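Local atomic coordinates of PT26-6P (Thermococcus sp., PDB entry 2WB7), a protein that is of unknown function but is encoded by a euryarchaeal mobile element and combines two immunoglobulin-like domains with a C-terminal helical domain. Residues A[5-10]-A[480-485]; A[49-54]-A[73-78]; A[60-65]-A[261-266]; A[257-262]-A[373-378]; A[402-407]-A[469-474]. One frame throughout, in Å; residues are numbered along the deposited sequence.

Contacts 3 and 4 lie buried near the middle of the elongated chain, share Gly261 and Ala262, and touch each other through Tyr62 and Tyr259. Contact 4 is regular antiparallel sheet inside the second immunoglobulin-like domain, built on backbone hydrogen bonds and apolar side chains; contact 3 sets the hairpin turn of the first domain on the loop beyond the same strand, through serine hydroxyl bonds and a CH-pi contact. Contact 2, again paired strands, is partly buried at that hairpin's far end. Contacts 1 and 5 both use helix 471-499, centres about 18 Å apart, on the other side of the chain's centre from contact 2: contact 1 is a partly buried lysine-aspartate network, contact 5 a surface aromatic cluster.

Contact 1. Residues A[5-10]-A[480-485]; sequences INDDDI and AAKKHE
A four-residue salt-bridge network ties the N-terminal loop 5-10 to helix 471-499 of the helical domain. Lys482 and Lys483, adjacent on one helix turn, each send an ammonium group to the loop. Lys482 is extended beyond CG, which lies anti to its backbone N (chi1 -155°), and meets Asp7 tip to tip. Its NZ sits in the fork of the carboxylate, 2.6 Å from Asp7 OD2 and 2.7 Å from Asp7 OD1, using the syn lone pair of each oxygen. A weak bond also runs from Lys482 NZ to Ile5 O. Lys483 bends at chi2 and chi4, so its NZ reaches the anti lone pair of Asp7 OD1 at 3.0 Å and bridges to Asp9 OD2 at 2.9 Å. Asp7 OD1 is thus gripped by both ammonium groups, which would probably stabilise its ionised form. A type I turn from Asp7 to Ile10, closed by Ile10 N to Asp7 O at 3.1 Å, carries both carboxylates on the helix side. Farther out, Lys241 also bridges Asp7, and Asp393 gives Lys482 a second acidic partner. Ile5 packs on helix 393-404 and Ile10 on helix 503-523, so with helix 471-499 the loop meets three helices.

Contact 2. Residues A[49-54]-A[73-78]; sequences GQVLIH and LEIPNQ
The open end of the beta hairpin 52-62/66-75, in the first immunoglobulin-like domain, is joined by antiparallel pairing; the axes of the short runs 52-54 and 73-75 come within 4.9 Å, at 161°. Leu52 and Glu74 form a hydrogen-bonded pair, with Leu52 N to Glu74 O at 3.1 Å, on a lone pair in the carbonyl plane, and Glu74 N to Leu52 O at 3.0 Å. Beside it, Ile53 and Leu73 make a non-hydrogen-bonded pair. Two CA-H...O contacts, Val51 CA to Glu74 O and Leu73 CA to Leu52 O, reinforce the ladder. Apolar contacts occupy the face carrying Ile53 and Leu73, which lie side by side pointing the same way, Ile53 CG2 4.0 Å from Leu73 CD2. Val51 crosses Leu73 obliquely, its CG1 3.9 Å from Leu73 CB, and this face packs on Val85, Ile87, Val90 and Val169 of strands 85-96 and 163-178 in another sheet. On the face of Leu52 and Glu74, the glutamate chain runs extended over Leu52 CB; the carboxylate and His54 ring planes are 13° apart, OE1 at the ring's edge, its angle too poor for a hydrogen bond. Where the pairing ends, Pro76 CD rests 3.4 Å from Gln50 O.

Contact 3. Residues A[60-65]-A[261-266]; sequences LIYGFS and GALSDF
This buried interface joins the two immunoglobulin-like domains: the type II' turn Tyr62-Ser65 at the tip of hairpin 52-62/66-75 docks on the loop after strand 253-261. At its centre, Leu263 CD2 stands over the face of the Tyr62 ring, 3.6 Å from the ring centroid and 4° off the normal, a CH-pi contact. Tyr62 reaches it with CG anti to the backbone N (chi1 -179°), and its OH bonds Tyr259 O. Three hydrogen bonds cross between turn and loop. Tyr62 N gives to Ser264 OG at 2.8 Å, and Phe64 N to Gly261 O at 2.9 Å, arriving from above the carbonyl plane. The third, Ser264 N to Ser65 OG at 3.2 Å, completes a chain of bonds, Ser65 OG donating to Tyr62 O. An alanine in place of Tyr62 would remove the ring and the hydroxyl that bonds Tyr259 O, and would probably leave Leu263 less well packed and the join between the domains looser. Gly63, with positive phi, passes where a CB would collide with Gly261 O. Farther out, Leu60 N bonds Ser37 OG, and Asp265 OD2 accepts from Ala66 N while Asp265 OD1 lies 3.4 Å from Ser65 CB.

Contact 4. Residues A[257-262]-A[373-378]; sequences NKYAGA and IWLAAE
A glycine lying under a tryptophan ring forms the apolar centre of this antiparallel strand pair, in the middle of the eight-stranded sheet of the second immunoglobulin-like domain. Gly261 CA sits over the Trp374 six-membered ring, 3.7 Å from its centroid and 9° off the normal, making a CH-pi contact. CG of Trp374 takes the crowded position between backbone N and carbonyl carbon (chi1 65°), which folds the indole back over the neighbouring strand. Ala260 CB meets Trp374 CH2 at 3.8 Å, and Ala376 CB lies at the ring edge, in plane. A CB on Gly261 would collide with Trp374 O, so the close approach depends on the glycine. An alanine in place of Trp374 would remove the indole and its NE1 bond to Asp132, and would probably weaken the packing over Gly261. On the other face, Ala377 CB touches Tyr259 CD2 at 3.7 Å, while the Tyr259 hydroxyl bonds Ile268 O on the adjoining strand. Beyond Trp374, Ala262 CB packs on Ile373 CB at 3.8 Å.

Backbone bonds stitch the pair along its length. Lys258 with Glu378 and Ala260 with Ala376 are hydrogen-bonded pairs, each with two reciprocal bonds. Ala376 N gives to Ala260 O nearly along the C=O axis, as Ala262 N does to Trp374 O at 2.8 Å. At the polar edge the Lys258 and Glu378 side chains lie side by side. Glu378 is also held by Tyr152 and His354, and Lys258 makes a cation-pi contact with Trp156. Lys258 and Glu378 are joined by a salt bridge whose hydrogen bond, Lys258 NZ to Glu378 OE1, is weak at 3.3 Å.

Contact 5. Residues A[402-407]-A[469-474]; sequences LYKKKD and DDYQMF
The C-terminal end of helix 393-404, finished by a Schellman motif with Lys406 at positive phi (64°) and Asp407 N bonded to Leu402 O at 3.1 Å, meets the start of helix 471-499, with Tyr403 and Tyr471 CA atoms 8.2 Å apart. An aromatic cluster carries the contact. Tyr403, with CG anti to the backbone N, extends its ring between Phe474 and Tyr471. Against Phe474 it forms an offset stack, centroids 4.7 Å apart and planes 20° from parallel, with Tyr403 CD1 over the phenyl face toward its rim and Tyr403 CB 3.5 Å from Phe474 CE2. The Tyr471 ring is set obliquely, its plane at 34° to that of Tyr403, and its CD1 lies 3.5 Å from Tyr403 CE2. The Tyr403 tip reaches the residues just before the second helix, OH lying 2.9 Å from Asp469 O. Asp470 is the N-cap of that helix, its OD2 accepting from N of Met473, a selenomethionine, at 2.9 Å. At the outer margin, Lys404 CE approaches Tyr471 OH. Tyr403 also packs on Arg408 and Ile411 of helix 408-438, so the cluster, Phe474 on its inner side, joins helices 393-404, 408-438 and 471-499 near the domain surface.

Contact 1. Residues A[5-10]-A[480-485]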
# COMPACT_ATOMS: atom_id res chain seq x y z
N ILE A 5 11.34 21.15 -26.77
CA ILE A 5 10.53 20.36 -27.70
C ILE A 5 10.11 19.00 -27.14
O ILE A 5 8.97 18.58 -27.32
CB ILE A 5 11.26 20.15 -29.03
CG1 ILE A 5 11.50 21.51 -29.68
CG2 ILE A 5 10.46 19.23 -29.96
CD1 ILE A 5 12.15 21.41 -31.02
N ASN A 6 11.03 18.33 -26.45
CA ASN A 6 10.84 16.98 -25.93
C ASN A 6 10.39 16.91 -24.48
O ASN A 6 9.88 15.89 -24.02
CB ASN A 6 12.13 16.18 -26.05
CG ASN A 6 12.26 15.53 -27.40
OD1 ASN A 6 12.07 16.16 -28.44
ND2 ASN A 6 12.57 14.23 -27.39
N ASP A 7 10.63 17.98 -23.74
CA ASP A 7 10.32 18.01 -22.33
C ASP A 7 11.13 16.96 -21.56
O ASP A 7 10.63 16.31 -20.65
CB ASP A 7 8.83 17.81 -22.14
CG ASP A 7 8.02 18.70 -23.06
OD1 ASP A 7 7.99 19.93 -22.84
OD2 ASP A 7 7.41 18.17 -24.01
N ASP A 8 12.40 16.81 -21.93
CA ASP A 8 13.33 15.96 -21.19
C ASP A 8 13.67 16.55 -19.82
O ASP A 8 14.42 15.96 -19.06
CB ASP A 8 14.61 15.77 -21.99
CG ASP A 8 14.42 14.85 -23.18
OD1 ASP A 8 13.89 13.73 -22.96
OD2 ASP A 8 14.81 15.22 -24.32
N ASP A 9 13.13 17.71 -19.51
CA ASP A 9 13.37 18.30 -18.20
C ASP A 9 12.29 17.90 -17.21
O ASP A 9 12.40 18.16 -16.01
CB ASP A 9 13.51 19.82 -18.27
CG ASP A 9 12.29 20.52 -18.89
OD1 ASP A 9 11.96 21.62 -18.44
OD2 ASP A 9 11.68 19.99 -19.85
N ILE A 10 11.24 17.26 -17.71
CA ILE A 10 10.16 16.80 -16.83
C ILE A 10 10.63 15.58 -16.04
O ILE A 10 11.05 14.56 -16.61
CB ILE A 10 8.88 16.46 -17.61
CG1 ILE A 10 8.38 17.70 -18.34
CG2 ILE A 10 7.83 15.89 -16.68
CD1 ILE A 10 7.13 17.50 -19.16
N ALA A 480 8.77 27.77 -20.36
CA ALA A 480 7.88 28.19 -19.28
C ALA A 480 6.46 28.19 -19.79
O ALA A 480 5.56 27.66 -19.16
CB ALA A 480 8.26 29.57 -18.74
N ALA A 481 6.27 28.78 -20.96
CA ALA A 481 4.94 28.85 -21.53
C ALA A 481 4.32 27.45 -21.76
O ALA A 481 3.13 27.23 -21.54
CB ALA A 481 4.96 29.67 -22.81
N LYS A 482 5.14 26.51 -22.20
CA LYS A 482 4.67 25.16 -22.45
C LYS A 482 4.17 24.44 -21.17
O LYS A 482 3.07 23.87 -21.14
CB LYS A 482 5.77 24.34 -23.08
CG LYS A 482 5.28 23.19 -23.90
CD LYS A 482 6.45 22.41 -24.43
CE LYS A 482 6.01 21.21 -25.23
NZ LYS A 482 7.21 20.34 -25.40
N LYS A 483 5.00 24.48 -20.13
CA LYS A 483 4.67 23.85 -18.86
C LYS A 483 3.50 24.54 -18.18
O LYS A 483 2.70 23.89 -17.51
CB LYS A 483 5.86 23.86 -17.91
CG LYS A 483 7.17 23.57 -18.57
CD LYS A 483 7.26 22.22 -19.21
CE LYS A 483 8.71 21.75 -19.17
NZ LYS A 483 9.20 21.25 -20.48
N HIS A 484 3.42 25.87 -18.31
CA HIS A 484 2.25 26.59 -17.80
C HIS A 484 0.99 26.07 -18.48
O HIS A 484 -0.02 25.86 -17.82
CB HIS A 484 2.36 28.12 -17.96
CG HIS A 484 3.17 28.79 -16.89
ND1 HIS A 484 3.00 28.54 -15.55
CD2 HIS A 484 4.16 29.71 -16.97
CE1 HIS A 484 3.85 29.27 -14.85
NE2 HIS A 484 4.57 29.98 -15.69
N GLU A 485 1.02 25.85 -19.80
CA GLU A 485 -0.16 25.32 -20.46
C GLU A 485 -0.51 23.92 -19.96
O GLU A 485 -1.69 23.57 -19.83
CB GLU A 485 -0.04 25.30 -21.99
CG GLU A 485 -1.41 25.10 -22.62
CD GLU A 485 -1.40 24.43 -24.01
OE1 GLU A 485 -0.32 24.28 -24.60
OE2 GLU A 485 -2.51 24.07 -24.49

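Contact 2. Residues A[49-54]-A[73-78]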
# COMPACT_ATOMS: atom_id res chain seq x y z
N GLY A 49 3.35 -17.46 39.79
CA GLY A 49 2.83 -18.64 39.12
C GLY A 49 3.93 -19.61 38.73
O GLY A 49 5.07 -19.22 38.48
N GLN A 50 3.57 -20.89 38.68
CA GLN A 50 4.51 -21.96 38.34
C GLN A 50 5.08 -21.76 36.94
O GLN A 50 5.88 -22.57 36.46
CB GLN A 50 3.83 -23.33 38.42
CG GLN A 50 3.20 -23.67 39.77
CD GLN A 50 1.74 -23.25 39.85
OE1 GLN A 50 1.35 -22.23 39.28
NE2 GLN A 50 0.93 -24.05 40.55
N VAL A 51 4.62 -20.71 36.26
CA VAL A 51 5.07 -20.38 34.92
C VAL A 51 4.94 -18.87 34.71
O VAL A 51 3.93 -18.26 35.06
CB VAL A 51 4.23 -21.11 33.85
CG1 VAL A 51 4.83 -20.89 32.48
CG2 VAL A 51 4.13 -22.58 34.16
N LEU A 52 5.99 -18.26 34.18
CA LEU A 52 5.94 -16.87 33.77
C LEU A 52 5.56 -16.85 32.30
O LEU A 52 6.09 -17.64 31.51
CB LEU A 52 7.29 -16.18 33.98
CG LEU A 52 7.53 -15.55 35.36
CD1 LEU A 52 6.53 -14.41 35.65
CD2 LEU A 52 7.49 -16.62 36.43
N ILE A 53 4.62 -15.99 31.93
CA ILE A 53 4.14 -15.93 30.55
C ILE A 53 4.45 -14.59 29.92
O ILE A 53 4.11 -13.55 30.48
CB ILE A 53 2.62 -16.17 30.47
CG1 ILE A 53 2.22 -17.38 31.34
CG2 ILE A 53 2.18 -16.35 29.02
CD1 ILE A 53 0.78 -17.85 31.17
N HIS A 54 5.12 -14.62 28.76
CA HIS A 54 5.37 -13.42 27.96
C HIS A 54 4.86 -13.59 26.53
O HIS A 54 5.03 -14.64 25.90
CB HIS A 54 6.85 -13.09 27.95
CG HIS A 54 7.39 -12.75 29.30
ND1 HIS A 54 7.43 -11.46 29.79
CD2 HIS A 54 7.90 -13.54 30.28
CE1 HIS A 54 7.94 -11.47 31.01
NE2 HIS A 54 8.23 -12.72 31.33
N LEU A 73 7.30 -19.14 27.69
CA LEU A 73 6.99 -19.70 29.00
C LEU A 73 8.27 -20.00 29.80
O LEU A 73 9.08 -20.81 29.37
CB LEU A 73 6.20 -20.99 28.83
CG LEU A 73 5.00 -20.97 27.89
CD1 LEU A 73 4.27 -22.30 27.94
CD2 LEU A 73 4.07 -19.84 28.29
N GLU A 74 8.44 -19.36 30.96
CA GLU A 74 9.55 -19.69 31.85
C GLU A 74 9.12 -20.62 32.98
O GLU A 74 8.24 -20.28 33.77
CB GLU A 74 10.16 -18.44 32.48
CG GLU A 74 10.29 -17.27 31.54
CD GLU A 74 10.25 -15.93 32.27
OE1 GLU A 74 9.97 -14.89 31.61
OE2 GLU A 74 10.45 -15.92 33.52
N ILE A 75 9.74 -21.79 33.05
CA ILE A 75 9.63 -22.61 34.25
C ILE A 75 10.74 -22.20 35.23
O ILE A 75 11.91 -22.47 34.99
CB ILE A 75 9.76 -24.10 33.92
CG1 ILE A 75 9.12 -24.42 32.56
CG2 ILE A 75 9.17 -24.94 35.03
CD1 ILE A 75 7.66 -24.11 32.46
N PRO A 76 10.36 -21.53 36.34
CA PRO A 76 11.38 -21.12 37.30
C PRO A 76 11.95 -22.34 38.02
O PRO A 76 11.25 -23.34 38.17
CB PRO A 76 10.63 -20.24 38.29
CG PRO A 76 9.17 -20.48 38.06
CD PRO A 76 8.99 -21.34 36.85
N ASN A 77 13.20 -22.26 38.44
CA ASN A 77 13.82 -23.35 39.19
C ASN A 77 13.03 -23.69 40.46
O ASN A 77 12.31 -22.85 40.98
CB ASN A 77 15.25 -22.98 39.55
CG ASN A 77 16.18 -24.16 39.53
OD1 ASN A 77 15.76 -25.29 39.81
ND2 ASN A 77 17.43 -23.92 39.18
N GLN A 78 13.19 -24.91 40.97
CA GLN A 78 12.50 -25.30 42.21
C GLN A 78 13.48 -25.65 43.35
O GLN A 78 14.61 -26.08 43.10
CB GLN A 78 11.56 -26.47 41.94
CG GLN A 78 10.11 -26.20 42.32
CD GLN A 78 9.50 -25.12 41.45
OE1 GLN A 78 9.49 -25.22 40.22
NE2 GLN A 78 8.98 -24.07 42.08

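Contact 3. Residues A[60-65]-A[261-266]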
# COMPACT_ATOMS: atom_id res chain seq x y z
N LEU A 60 5.41 -3.01 14.40
CA LEU A 60 4.50 -2.42 13.43
C LEU A 60 3.69 -3.49 12.66
O LEU A 60 4.25 -4.42 12.06
CB LEU A 60 5.29 -1.57 12.44
CG LEU A 60 4.43 -0.86 11.41
CD1 LEU A 60 4.02 0.52 11.94
CD2 LEU A 60 5.15 -0.77 10.04
N ILE A 61 2.37 -3.35 12.69
CA ILE A 61 1.48 -4.13 11.85
C ILE A 61 0.77 -3.14 10.94
O ILE A 61 0.17 -2.18 11.41
CB ILE A 61 0.41 -4.86 12.67
CG1 ILE A 61 1.05 -5.69 13.78
CG2 ILE A 61 -0.48 -5.74 11.78
CD1 ILE A 61 0.03 -6.46 14.62
N TYR A 62 0.86 -3.34 9.63
CA TYR A 62 0.15 -2.45 8.74
C TYR A 62 -1.26 -2.98 8.49
O TYR A 62 -1.45 -4.14 8.11
CB TYR A 62 0.91 -2.25 7.44
CG TYR A 62 0.18 -1.30 6.50
CD1 TYR A 62 0.59 0.03 6.36
CD2 TYR A 62 -0.93 -1.73 5.78
CE1 TYR A 62 -0.08 0.91 5.51
CE2 TYR A 62 -1.61 -0.86 4.93
CZ TYR A 62 -1.19 0.45 4.80
OH TYR A 62 -1.87 1.30 3.96
N GLY A 63 -2.26 -2.13 8.73
CA GLY A 63 -3.65 -2.43 8.40
C GLY A 63 -4.18 -3.75 8.91
O GLY A 63 -4.09 -4.06 10.09
N PHE A 64 -4.75 -4.56 8.02
CA PHE A 64 -5.41 -5.78 8.44
C PHE A 64 -4.56 -7.01 8.18
O PHE A 64 -5.08 -8.02 7.71
CB PHE A 64 -6.75 -5.93 7.72
CG PHE A 64 -7.73 -4.83 8.02
CD1 PHE A 64 -8.51 -4.87 9.16
CD2 PHE A 64 -7.89 -3.75 7.15
CE1 PHE A 64 -9.41 -3.87 9.43
CE2 PHE A 64 -8.79 -2.75 7.43
CZ PHE A 64 -9.55 -2.81 8.57
N SER A 65 -3.27 -6.94 8.49
CA SER A 65 -2.40 -8.09 8.26
C SER A 65 -2.43 -9.12 9.39
O SER A 65 -2.81 -8.83 10.52
CB SER A 65 -0.96 -7.66 8.03
OG SER A 65 -0.91 -6.41 7.40
N GLY A 261 -5.43 -3.17 3.60
CA GLY A 261 -5.39 -4.61 3.84
C GLY A 261 -4.12 -5.14 4.49
O GLY A 261 -3.54 -4.49 5.35
N ALA A 262 -3.68 -6.32 4.06
CA ALA A 262 -2.58 -7.02 4.71
C ALA A 262 -1.22 -6.65 4.13
O ALA A 262 -0.46 -7.50 3.68
CB ALA A 262 -2.81 -8.52 4.61
N LEU A 263 -0.90 -5.37 4.17
CA LEU A 263 0.31 -4.89 3.51
C LEU A 263 1.59 -5.46 4.12
O LEU A 263 2.61 -5.55 3.44
CB LEU A 263 0.37 -3.36 3.48
CG LEU A 263 1.48 -2.76 2.62
CD1 LEU A 263 1.34 -3.11 1.14
CD2 LEU A 263 1.49 -1.24 2.81
N SER A 264 1.54 -5.83 5.40
CA SER A 264 2.70 -6.43 6.05
C SER A 264 2.97 -7.84 5.53
O SER A 264 4.09 -8.32 5.58
CB SER A 264 2.49 -6.47 7.56
OG SER A 264 2.39 -5.17 8.11
N ASP A 265 1.93 -8.51 5.04
CA ASP A 265 2.06 -9.90 4.62
C ASP A 265 2.59 -10.03 3.19
O ASP A 265 3.47 -10.85 2.93
CB ASP A 265 0.73 -10.63 4.74
CG ASP A 265 0.17 -10.58 6.15
OD1 ASP A 265 0.95 -10.27 7.09
OD2 ASP A 265 -1.05 -10.85 6.33
N PHE A 266 2.04 -9.23 2.28
CA PHE A 266 2.51 -9.19 0.90
C PHE A 266 2.23 -7.84 0.25
O PHE A 266 1.47 -7.04 0.79
CB PHE A 266 1.91 -10.33 0.06
CG PHE A 266 0.42 -10.26 -0.10
CD1 PHE A 266 -0.14 -9.87 -1.29
CD2 PHE A 266 -0.43 -10.62 0.94
CE1 PHE A 266 -1.53 -9.82 -1.44
CE2 PHE A 266 -1.80 -10.58 0.79
CZ PHE A 266 -2.35 -10.19 -0.39

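Contact 4. Residues A[257-262]-A[373-378]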
# COMPACT_ATOMS: atom_id res chain seq x y z
N ASN A 257 1.29 3.55 -5.18
CA ASN A 257 0.01 2.87 -4.99
C ASN A 257 -0.59 3.31 -3.66
O ASN A 257 0.14 3.54 -2.71
CB ASN A 257 0.18 1.35 -4.94
CG ASN A 257 0.33 0.73 -6.30
OD1 ASN A 257 1.44 0.44 -6.74
ND2 ASN A 257 -0.78 0.49 -6.97
N LYS A 258 -1.91 3.38 -3.59
CA LYS A 258 -2.60 3.51 -2.32
C LYS A 258 -2.96 2.10 -1.86
O LYS A 258 -3.52 1.32 -2.63
CB LYS A 258 -3.86 4.34 -2.54
CG LYS A 258 -4.33 5.12 -1.33
CD LYS A 258 -5.83 5.39 -1.40
CE LYS A 258 -6.35 5.48 -2.85
NZ LYS A 258 -7.87 5.63 -2.93
N TYR A 259 -2.64 1.75 -0.62
CA TYR A 259 -2.84 0.38 -0.14
C TYR A 259 -3.88 0.29 0.97
O TYR A 259 -3.98 1.21 1.78
CB TYR A 259 -1.54 -0.19 0.43
CG TYR A 259 -0.42 -0.35 -0.56
CD1 TYR A 259 0.61 0.58 -0.62
CD2 TYR A 259 -0.37 -1.45 -1.40
CE1 TYR A 259 1.65 0.43 -1.51
CE2 TYR A 259 0.66 -1.61 -2.30
CZ TYR A 259 1.68 -0.67 -2.35
OH TYR A 259 2.72 -0.82 -3.24
N ALA A 260 -4.61 -0.82 1.02
CA ALA A 260 -5.42 -1.18 2.18
C ALA A 260 -5.34 -2.70 2.37
O ALA A 260 -5.21 -3.43 1.39
CB ALA A 260 -6.86 -0.74 1.98
N GLY A 261 -5.43 -3.17 3.60
CA GLY A 261 -5.39 -4.61 3.84
C GLY A 261 -4.12 -5.14 4.49
O GLY A 261 -3.54 -4.49 5.35
N ALA A 262 -3.68 -6.32 4.06
CA ALA A 262 -2.58 -7.02 4.71
C ALA A 262 -1.22 -6.65 4.13
O ALA A 262 -0.46 -7.50 3.68
CB ALA A 262 -2.81 -8.52 4.61
N ILE A 373 -6.38 -13.48 4.10
CA ILE A 373 -5.91 -12.10 4.05
C ILE A 373 -6.21 -11.51 2.69
O ILE A 373 -6.34 -12.24 1.69
CB ILE A 373 -4.42 -11.99 4.32
CG1 ILE A 373 -3.66 -13.00 3.47
CG2 ILE A 373 -4.14 -12.21 5.80
CD1 ILE A 373 -2.18 -12.86 3.58
N TRP A 374 -6.34 -10.18 2.64
CA TRP A 374 -6.61 -9.49 1.40
C TRP A 374 -5.75 -8.25 1.29
O TRP A 374 -5.32 -7.68 2.30
CB TRP A 374 -8.09 -9.12 1.31
CG TRP A 374 -8.53 -8.12 2.33
CD1 TRP A 374 -8.98 -8.38 3.58
CD2 TRP A 374 -8.55 -6.69 2.19
NE1 TRP A 374 -9.30 -7.21 4.22
CE2 TRP A 374 -9.04 -6.16 3.39
CE3 TRP A 374 -8.20 -5.81 1.15
CZ2 TRP A 374 -9.19 -4.79 3.60
CZ3 TRP A 374 -8.35 -4.45 1.36
CH2 TRP A 374 -8.84 -3.96 2.57
N LEU A 375 -5.49 -7.85 0.05
CA LEU A 375 -4.81 -6.58 -0.23
C LEU A 375 -5.52 -5.84 -1.36
O LEU A 375 -6.01 -6.44 -2.33
CB LEU A 375 -3.35 -6.80 -0.59
CG LEU A 375 -2.51 -5.53 -0.72
CD1 LEU A 375 -2.22 -4.93 0.62
CD2 LEU A 375 -1.20 -5.84 -1.41
N ALA A 376 -5.58 -4.52 -1.21
CA ALA A 376 -6.09 -3.67 -2.26
C ALA A 376 -5.00 -2.64 -2.53
O ALA A 376 -4.42 -2.10 -1.59
CB ALA A 376 -7.39 -2.98 -1.84
N ALA A 377 -4.71 -2.40 -3.79
CA ALA A 377 -3.68 -1.45 -4.14
C ALA A 377 -4.15 -0.72 -5.37
O ALA A 377 -4.49 -1.34 -6.38
CB ALA A 377 -2.36 -2.15 -4.43
N GLU A 378 -4.21 0.60 -5.27
CA GLU A 378 -4.68 1.41 -6.38
C GLU A 378 -3.56 2.30 -6.91
O GLU A 378 -3.08 3.19 -6.20
CB GLU A 378 -5.91 2.22 -5.97
CG GLU A 378 -6.26 3.31 -6.96
CD GLU A 378 -7.53 4.07 -6.61
OE1 GLU A 378 -8.18 3.74 -5.60
OE2 GLU A 378 -7.89 5.00 -7.37

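Contact 5. Residues A[402-407]-A[469-474]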
# COMPACT_ATOMS: atom_id res chain seq x y z
N LEU A 402 12.22 29.72 -36.89
CA LEU A 402 12.01 31.12 -37.18
C LEU A 402 13.04 31.96 -36.43
O LEU A 402 13.68 32.83 -37.01
CB LEU A 402 10.60 31.53 -36.81
CG LEU A 402 9.51 30.81 -37.60
CD1 LEU A 402 8.13 31.29 -37.18
CD2 LEU A 402 9.73 31.06 -39.06
N TYR A 403 13.22 31.70 -35.14
CA TYR A 403 14.17 32.51 -34.39
C TYR A 403 15.52 32.54 -35.11
O TYR A 403 16.08 33.60 -35.33
CB TYR A 403 14.32 32.03 -32.95
CG TYR A 403 15.31 32.85 -32.13
CD1 TYR A 403 14.89 33.97 -31.41
CD2 TYR A 403 16.67 32.52 -32.09
CE1 TYR A 403 15.78 34.73 -30.66
CE2 TYR A 403 17.57 33.28 -31.34
CZ TYR A 403 17.11 34.39 -30.64
OH TYR A 403 18.00 35.14 -29.89
N LYS A 404 16.03 31.36 -35.47
CA LYS A 404 17.32 31.29 -36.17
C LYS A 404 17.33 32.02 -37.52
O LYS A 404 18.28 32.71 -37.84
CB LYS A 404 17.73 29.85 -36.38
CG LYS A 404 18.03 29.13 -35.10
CD LYS A 404 18.07 27.65 -35.38
CE LYS A 404 18.48 26.86 -34.18
NZ LYS A 404 18.40 25.41 -34.52
N LYS A 405 16.27 31.85 -38.30
CA LYS A 405 16.12 32.54 -39.55
C LYS A 405 15.89 34.02 -39.31
O LYS A 405 15.72 34.78 -40.25
CB LYS A 405 14.91 31.98 -40.31
CG LYS A 405 15.06 30.52 -40.74
CD LYS A 405 13.78 30.00 -41.43
CE LYS A 405 13.24 30.99 -42.49
NZ LYS A 405 14.15 31.26 -43.66
N LYS A 406 15.84 34.43 -38.04
CA LYS A 406 15.65 35.84 -37.68
C LYS A 406 14.32 36.42 -38.13
O LYS A 406 14.18 37.63 -38.24
CB LYS A 406 16.75 36.68 -38.31
CG LYS A 406 18.14 36.28 -37.92
CD LYS A 406 18.67 37.21 -36.84
CE LYS A 406 20.18 37.21 -36.83
NZ LYS A 406 20.72 37.67 -38.15
N ASP A 407 13.34 35.57 -38.40
CA ASP A 407 12.07 36.05 -38.94
C ASP A 407 11.13 36.55 -37.84
O ASP A 407 10.19 35.86 -37.49
CB ASP A 407 11.40 34.97 -39.78
CG ASP A 407 10.26 35.51 -40.63
OD1 ASP A 407 9.88 36.70 -40.42
OD2 ASP A 407 9.71 34.75 -41.48
N ASP A 469 16.09 38.44 -27.60
CA ASP A 469 17.14 38.35 -28.58
C ASP A 469 18.32 37.55 -28.02
O ASP A 469 19.34 37.38 -28.70
CB ASP A 469 17.58 39.73 -29.03
CG ASP A 469 18.03 40.58 -27.88
OD1 ASP A 469 18.72 41.59 -28.12
OD2 ASP A 469 17.68 40.23 -26.73
N ASP A 470 18.19 37.08 -26.78
CA ASP A 470 19.07 36.01 -26.34
C ASP A 470 18.41 34.69 -26.64
O ASP A 470 17.22 34.51 -26.41
CB ASP A 470 19.35 36.06 -24.86
CG ASP A 470 20.21 34.89 -24.42
OD1 ASP A 470 21.40 34.87 -24.80
OD2 ASP A 470 19.69 33.98 -23.73
N TYR A 471 19.19 33.74 -27.13
CA TYR A 471 18.66 32.46 -27.58
C TYR A 471 18.08 31.62 -26.44
O TYR A 471 16.94 31.15 -26.53
CB TYR A 471 19.73 31.68 -28.31
CG TYR A 471 19.26 30.35 -28.86
CD1 TYR A 471 18.13 30.27 -29.66
CD2 TYR A 471 19.95 29.18 -28.58
CE1 TYR A 471 17.71 29.06 -30.17
CE2 TYR A 471 19.54 27.97 -29.09
CZ TYR A 471 18.42 27.92 -29.88
OH TYR A 471 17.99 26.71 -30.38
N GLN A 472 18.85 31.43 -25.38
CA GLN A 472 18.39 30.63 -24.26
C GLN A 472 17.16 31.26 -23.65
O GLN A 472 16.24 30.59 -23.19
CB GLN A 472 19.47 30.48 -23.21
CG GLN A 472 19.09 29.49 -22.12
CD GLN A 472 18.91 28.05 -22.66
OE1 GLN A 472 19.87 27.41 -23.08
NE2 GLN A 472 17.69 27.56 -22.63
N MSE A 473 17.12 32.58 -23.66
CA MSE A 473 16.02 33.28 -23.06
C MSE A 473 14.75 33.05 -23.89
O MSE A 473 13.63 33.04 -23.38
CB MSE A 473 16.36 34.77 -22.95
CG MSE A 473 15.77 35.41 -21.70
SE MSE A 473 16.43 34.49 -20.10
CE MSE A 473 14.72 34.13 -19.24
N PHE A 474 14.92 32.87 -25.18
CA PHE A 474 13.79 32.63 -26.05
C PHE A 474 13.29 31.21 -25.77
O PHE A 474 12.09 30.97 -25.60
CB PHE A 474 14.22 32.81 -27.51
CG PHE A 474 13.17 32.46 -28.51
CD1 PHE A 474 12.07 33.27 -28.70
CD2 PHE A 474 13.29 31.33 -29.30
CE1 PHE A 474 11.11 32.95 -29.65
CE2 PHE A 474 12.35 31.01 -30.24
CZ PHE A 474 11.26 31.81 -30.42